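Local coordinates for IroE-like serine hydrolase (Shewanella oneidensis, PDB 3GFF), which is an esterase-like member of the alpha/beta-hydrolase superfamily and probably hydrolyses ester bonds, at residues 225-229 with 230-234; 257-260 with 261-264. All coordinates share one frame; numbering follows the deposited sequence.

Contact 1. Residues 225-229 with 230-234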
ATOM      1  N   ASP A 225       7.500   9.126  22.874  1.00 27.28           N
ATOM      2  CA  ASP A 225       7.112  10.139  23.873  1.00 28.90           C
ATOM      3  C   ASP A 225       8.350  10.860  24.374  1.00 28.91           C
ATOM      4  O   ASP A 225       8.326  12.071  24.526  1.00 29.59           O
ATOM      5  CB  ASP A 225       6.342   9.541  25.057  1.00 30.10           C
ATOM      6  CG  ASP A 225       4.871   9.252  24.735  1.00 32.17           C
ATOM      7  OD1 ASP A 225       4.435   9.554  23.590  1.00 33.48           O
ATOM      8  OD2 ASP A 225       4.141   8.721  25.629  1.00 33.50           O
ATOM      9  N   LYS A 226       9.442  10.122  24.589  1.00 29.55           N
ATOM     10  CA  LYS A 226      10.691  10.738  25.044  1.00 30.13           C
ATOM     11  C   LYS A 226      11.266  11.654  23.976  1.00 28.87           C
ATOM     12  O   LYS A 226      11.668  12.777  24.288  1.00 30.00           O
ATOM     13  CB  LYS A 226      11.718   9.703  25.512  1.00 30.81           C
ATOM     14  CG  LYS A 226      13.035  10.302  25.991  1.00 31.52           C
ATOM     15  CD  LYS A 226      13.984   9.249  26.537  1.00 31.76           C
ATOM     16  CE  LYS A 226      13.749   8.988  27.974  1.00 33.00           C
ATOM     17  NZ  LYS A 226      14.275  10.149  28.767  1.00 34.47           N
ATOM     18  N   LEU A 227      11.279  11.207  22.725  1.00 28.41           N
ATOM     19  CA  LEU A 227      11.765  12.047  21.625  1.00 28.12           C
ATOM     20  C   LEU A 227      10.918  13.341  21.480  1.00 27.68           C
ATOM     21  O   LEU A 227      11.443  14.427  21.220  1.00 25.16           O
ATOM     22  CB  LEU A 227      11.773  11.272  20.309  1.00 28.78           C
ATOM     23  CG  LEU A 227      12.939  10.331  20.000  1.00 28.54           C
ATOM     24  CD1 LEU A 227      12.578   9.454  18.896  1.00 28.94           C
ATOM     25  CD2 LEU A 227      14.203  11.099  19.643  1.00 29.15           C
ATOM     26  N   THR A 228       9.606  13.209  21.643  1.00 28.05           N
ATOM     27  CA  THR A 228       8.688  14.333  21.500  1.00 27.99           C
ATOM     28  C   THR A 228       8.896  15.348  22.609  1.00 29.26           C
ATOM     29  O   THR A 228       9.059  16.540  22.331  1.00 29.99           O
ATOM     30  CB  THR A 228       7.193  13.853  21.519  1.00 28.56           C
ATOM     31  OG1 THR A 228       6.968  12.951  20.426  1.00 27.84           O
ATOM     32  CG2 THR A 228       6.222  15.051  21.425  1.00 26.94           C
ATOM     33  N   LYS A 229       8.917  14.861  23.851  1.00 29.33           N
ATOM     34  CA  LYS A 229       9.086  15.694  25.015  1.00 29.92           C
ATOM     35  C   LYS A 229      10.469  16.372  25.030  1.00 30.47           C
ATOM     36  O   LYS A 229      10.560  17.583  25.274  1.00 29.15           O
ATOM     37  CB  LYS A 229       8.904  14.876  26.305  1.00 31.81           C
ATOM     38  CG  LYS A 229       8.566  15.760  27.505  1.00 33.87           C
ATOM     39  CD  LYS A 229       8.873  15.139  28.865  1.00 35.30           C
ATOM     40  CE  LYS A 229      10.377  15.183  29.164  1.00 35.86           C
ATOM     41  NZ  LYS A 229      10.683  14.704  30.540  1.00 36.69           N
ATOM     42  N   LEU A 230      11.527  15.577  24.795  1.00 30.33           N
ATOM     43  CA  LEU A 230      12.926  16.068  24.758  1.00 30.03           C
ATOM     44  C   LEU A 230      13.208  16.990  23.585  1.00 28.57           C
ATOM     45  O   LEU A 230      14.017  17.915  23.728  1.00 27.71           O
ATOM     46  CB  LEU A 230      13.951  14.932  24.748  1.00 30.60           C
ATOM     47  CG  LEU A 230      14.434  14.418  26.103  1.00 31.82           C
ATOM     48  CD1 LEU A 230      13.327  14.187  27.179  1.00 32.03           C
ATOM     49  CD2 LEU A 230      15.240  13.148  25.816  1.00 32.33           C
ATOM     50  N   ALA A 231      12.556  16.740  22.448  1.00 26.14           N
ATOM     51  CA  ALA A 231      12.702  17.584  21.256  1.00 25.56           C
ATOM     52  C   ALA A 231      14.158  17.946  20.947  1.00 25.87           C
ATOM     53  O   ALA A 231      14.479  19.130  20.870  1.00 26.20           O
ATOM     54  CB  ALA A 231      11.875  18.877  21.435  1.00 25.61           C
ATOM     55  N   PRO A 232      15.038  16.941  20.738  1.00 25.27           N
ATOM     56  CA  PRO A 232      16.436  17.267  20.483  1.00 24.68           C
ATOM     57  C   PRO A 232      16.587  18.232  19.322  1.00 24.28           C
ATOM     58  O   PRO A 232      15.832  18.155  18.355  1.00 25.13           O
ATOM     59  CB  PRO A 232      17.062  15.898  20.130  1.00 25.38           C
ATOM     60  CG  PRO A 232      15.946  15.003  19.847  1.00 25.29           C
ATOM     61  CD  PRO A 232      14.801  15.480  20.661  1.00 25.93           C
ATOM     62  N   LYS A 233      17.539  19.143  19.433  1.00 23.38           N
ATOM     63  CA  LYS A 233      17.841  20.101  18.361  1.00 24.38           C
ATOM     64  C   LYS A 233      18.390  19.361  17.134  1.00 23.88           C
ATOM     65  O   LYS A 233      19.044  18.334  17.264  1.00 23.69           O
ATOM     66  CB  LYS A 233      18.849  21.183  18.842  1.00 24.73           C
ATOM     67  CG  LYS A 233      18.366  22.116  20.002  1.00 25.37           C
ATOM     68  CD  LYS A 233      17.020  22.764  19.662  1.00 25.64           C
ATOM     69  CE  LYS A 233      16.740  24.070  20.390  1.00 26.00           C
ATOM     70  NZ  LYS A 233      17.256  25.337  19.659  1.00 25.27           N
ATOM     71  N   GLY A 234      18.009  19.831  15.952  1.00 22.98           N
ATOM     72  CA  GLY A 234      18.455  19.267  14.701  1.00 22.62           C
ATOM     73  C   GLY A 234      17.829  18.004  14.167  1.00 22.88           C
ATOM     74  O   GLY A 234      18.324  17.469  13.177  1.00 22.33           O
TER

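Contact 2. Residues 257-260 with 261-264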
ATOM      1  N   ASP A 257       2.866   6.098   5.022  1.00 22.26           N
ATOM      2  CA  ASP A 257       2.705   7.361   5.720  1.00 20.94           C
ATOM      3  C   ASP A 257       4.015   8.038   5.979  1.00 22.33           C
ATOM      4  O   ASP A 257       4.073   9.295   6.034  1.00 22.18           O
ATOM      5  CB  ASP A 257       2.009   7.149   7.035  1.00 20.77           C
ATOM      6  CG  ASP A 257       0.589   6.778   6.880  1.00 21.24           C
ATOM      7  OD1 ASP A 257      -0.074   7.236   5.891  1.00 19.66           O
ATOM      8  OD2 ASP A 257       0.124   6.072   7.815  1.00 21.18           O
ATOM      9  N   GLY A 258       5.053   7.226   6.175  1.00 22.10           N
ATOM     10  CA  GLY A 258       6.381   7.746   6.455  1.00 20.69           C
ATOM     11  C   GLY A 258       6.970   8.502   5.288  1.00 20.14           C
ATOM     12  O   GLY A 258       7.464   9.595   5.457  1.00 22.07           O
ATOM     13  N   ILE A 259       6.882   7.918   4.099  1.00 19.84           N
ATOM     14  CA  ILE A 259       7.481   8.486   2.879  1.00 20.16           C
ATOM     15  C   ILE A 259       6.691   9.673   2.366  1.00 20.14           C
ATOM     16  O   ILE A 259       7.277  10.570   1.763  1.00 20.37           O
ATOM     17  CB  ILE A 259       7.653   7.400   1.747  1.00 19.82           C
ATOM     18  CG1 ILE A 259       8.854   7.743   0.858  1.00 20.61           C
ATOM     19  CG2 ILE A 259       6.363   7.182   0.983  1.00 18.50           C
ATOM     20  CD1 ILE A 259      10.216   7.731   1.655  1.00 20.35           C
ATOM     21  N   ARG A 260       5.372   9.648   2.590  1.00 19.43           N
ATOM     22  CA  ARG A 260       4.495  10.730   2.260  1.00 21.46           C
ATOM     23  C   ARG A 260       4.745  11.942   3.169  1.00 21.14           C
ATOM     24  O   ARG A 260       4.699  13.084   2.721  1.00 21.07           O
ATOM     25  CB  ARG A 260       3.009  10.303   2.275  1.00 21.73           C
ATOM     26  CG  ARG A 260       2.556   9.582   1.002  1.00 22.84           C
ATOM     27  CD  ARG A 260       1.165   8.980   1.091  1.00 24.52           C
ATOM     28  NE  ARG A 260       0.145   9.977   1.458  1.00 25.86           N
ATOM     29  CZ  ARG A 260      -0.497  10.782   0.612  1.00 26.49           C
ATOM     30  NH1 ARG A 260      -0.281  10.734  -0.702  1.00 27.58           N
ATOM     31  NH2 ARG A 260      -1.379  11.662   1.086  1.00 26.45           N
ATOM     32  N   HIS A 261       4.954  11.693   4.440  1.00 20.96           N
ATOM     33  CA  HIS A 261       5.300  12.742   5.373  1.00 21.41           C
ATOM     34  C   HIS A 261       6.681  13.345   5.045  1.00 22.56           C
ATOM     35  O   HIS A 261       6.857  14.563   5.047  1.00 22.44           O
ATOM     36  CB  HIS A 261       5.314  12.179   6.785  1.00 22.38           C
ATOM     37  CG  HIS A 261       5.856  13.132   7.792  1.00 20.83           C
ATOM     38  ND1 HIS A 261       5.137  14.223   8.223  1.00 19.99           N
ATOM     39  CD2 HIS A 261       7.050  13.182   8.431  1.00 21.07           C
ATOM     40  CE1 HIS A 261       5.855  14.900   9.102  1.00 19.96           C
ATOM     41  NE2 HIS A 261       7.017  14.297   9.246  1.00 20.85           N
ATOM     42  N   LEU A 262       7.654  12.492   4.730  1.00 22.35           N
ATOM     43  CA  LEU A 262       8.983  12.975   4.363  1.00 22.70           C
ATOM     44  C   LEU A 262       8.966  13.916   3.166  1.00 22.63           C
ATOM     45  O   LEU A 262       9.663  14.922   3.159  1.00 23.15           O
ATOM     46  CB  LEU A 262       9.930  11.802   4.041  1.00 22.60           C
ATOM     47  CG  LEU A 262      11.372  12.219   3.737  1.00 22.77           C
ATOM     48  CD1 LEU A 262      12.078  12.771   5.024  1.00 21.63           C
ATOM     49  CD2 LEU A 262      12.160  11.013   3.143  1.00 22.29           C
ATOM     50  N   PHE A 263       8.168  13.587   2.154  1.00 22.65           N
ATOM     51  CA  PHE A 263       8.107  14.375   0.913  1.00 22.81           C
ATOM     52  C   PHE A 263       6.926  15.321   0.742  1.00 23.50           C
ATOM     53  O   PHE A 263       6.736  15.914  -0.334  1.00 21.14           O
ATOM     54  CB  PHE A 263       8.165  13.425  -0.278  1.00 23.51           C
ATOM     55  CG  PHE A 263       9.480  12.738  -0.410  1.00 23.55           C
ATOM     56  CD1 PHE A 263      10.635  13.473  -0.626  1.00 24.66           C
ATOM     57  CD2 PHE A 263       9.575  11.362  -0.341  1.00 23.55           C
ATOM     58  CE1 PHE A 263      11.853  12.836  -0.762  1.00 23.63           C
ATOM     59  CE2 PHE A 263      10.769  10.740  -0.479  1.00 22.91           C
ATOM     60  CZ  PHE A 263      11.908  11.464  -0.680  1.00 23.55           C
ATOM     61  N   LYS A 264       6.170  15.484   1.818  1.00 24.07           N
ATOM     62  CA  LYS A 264       4.980  16.295   1.863  1.00 25.76           C
ATOM     63  C   LYS A 264       5.168  17.712   1.323  1.00 25.24           C
ATOM     64  O   LYS A 264       4.439  18.157   0.433  1.00 23.48           O
ATOM     65  CB  LYS A 264       4.491  16.348   3.323  1.00 27.38           C
ATOM     66  CG  LYS A 264       3.120  16.986   3.547  1.00 29.57           C
ATOM     67  CD  LYS A 264       2.700  16.948   5.060  1.00 29.85           C
ATOM     68  CE  LYS A 264       2.842  15.529   5.683  1.00 31.27           C
ATOM     69  NZ  LYS A 264       2.076  15.252   6.957  1.00 30.34           N
TER

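Contact 1. Residues 225-229 with 230-234
K226 and L227 meet L230, A231 and P232 in a local contact at the C-terminal end of helix 215-230, the helix of a beta-alpha-beta crossover between parallel strands 195-201 and 235-241 of the alpha/beta-hydrolase fold. Two i to i+4 backbone bonds close the helix. L230 N reaches K226 O at 2.8 Å and is fairly straight, with an N-H...O angle of 161°. A231 N gives L227 O a bond of the same length, but one bent to 141°, its donor lying above the carbonyl plane. A231 then leaves helical geometry with a positive phi, a conformation its small side chain tolerates, and P232 follows with no N-H to continue the helical pattern. The proline ring instead sets its CD 3.6 Å from L227 O, which already accepts the bond from A231.

L230 is also met by the aliphatic parts of two lysines, a residue type that can lend methylenes to a leucine while its charge lies farther along. K226 CG stands anti to the backbone N (chi1 180°), which places it 3.6 Å from L230 CD2; the other branch, CD1, lies 3.7 Å from K229 CE. L230 also rests on V187 and V188 of helix 178-189. Buried L227 faces the sheet and packs on L197, M199, L235 and F237, as suits a branched apolar residue, and T228 OG1 bonds back to A224 O. Across the turn, L227 CD2 and P232 CG come to 4.3 Å, apolar carbon against apolar carbon.

Contact 2. Residues 257-260 with 261-264
G258 O accepts L262 N at 3.0 Å (N-H...O 158°), one of three successive i to i+4 bonds in the last turns of alpha-helix 250-263. H261 N binds D257 O likewise, and F263 N reaches I259 O at 3.2 Å, both donors standing above the carbonyl plane.

I259 and F263 point the same way, side by side, and I259 CD1 meets the ring at CE2, 3.7 Å away. I259 puts CG1 anti to the backbone N (chi1 -150°), and this also brings CD1 within 4.1 Å of L262 CD2. That leucine methyl lies 3.8 Å above one face of the F263 ring, offset toward its rim. The ring continues into I73, P74 and an edge-to-face pair with F266. Were F263 replaced by an alanine, a gap would probably open beside I259 CD1 and F266 would lose its edge-to-face partner.

R260, its chain bent at chi3, bonds Q72 OE1 through NH1 and E244 O of the second subunit through NH2. At exposed K264, NZ comes in the plane of the H261 ring to ND1, a weak bond of 3.5 Å.

In the fold
Contact 1 (225-229 with 230-234) precedes contact 2 (257-260 with 261-264) along the chain, and strand 235-241, outermost in the main sheet of this chain, comes between their helices in the sequence. The first closes helix 215-230 just before that strand; the second lies near the end of helix 250-263, which follows it. Their centres are 19 Å apart and their nearest atoms about 11 Å, so they do not touch. Contact 1 lies at the surface, whereas contact 2 is nearer the centre and reaches the second subunit through R260. The linking segment also carries H247, which with S145 and D169 has the geometry of a probable catalytic triad.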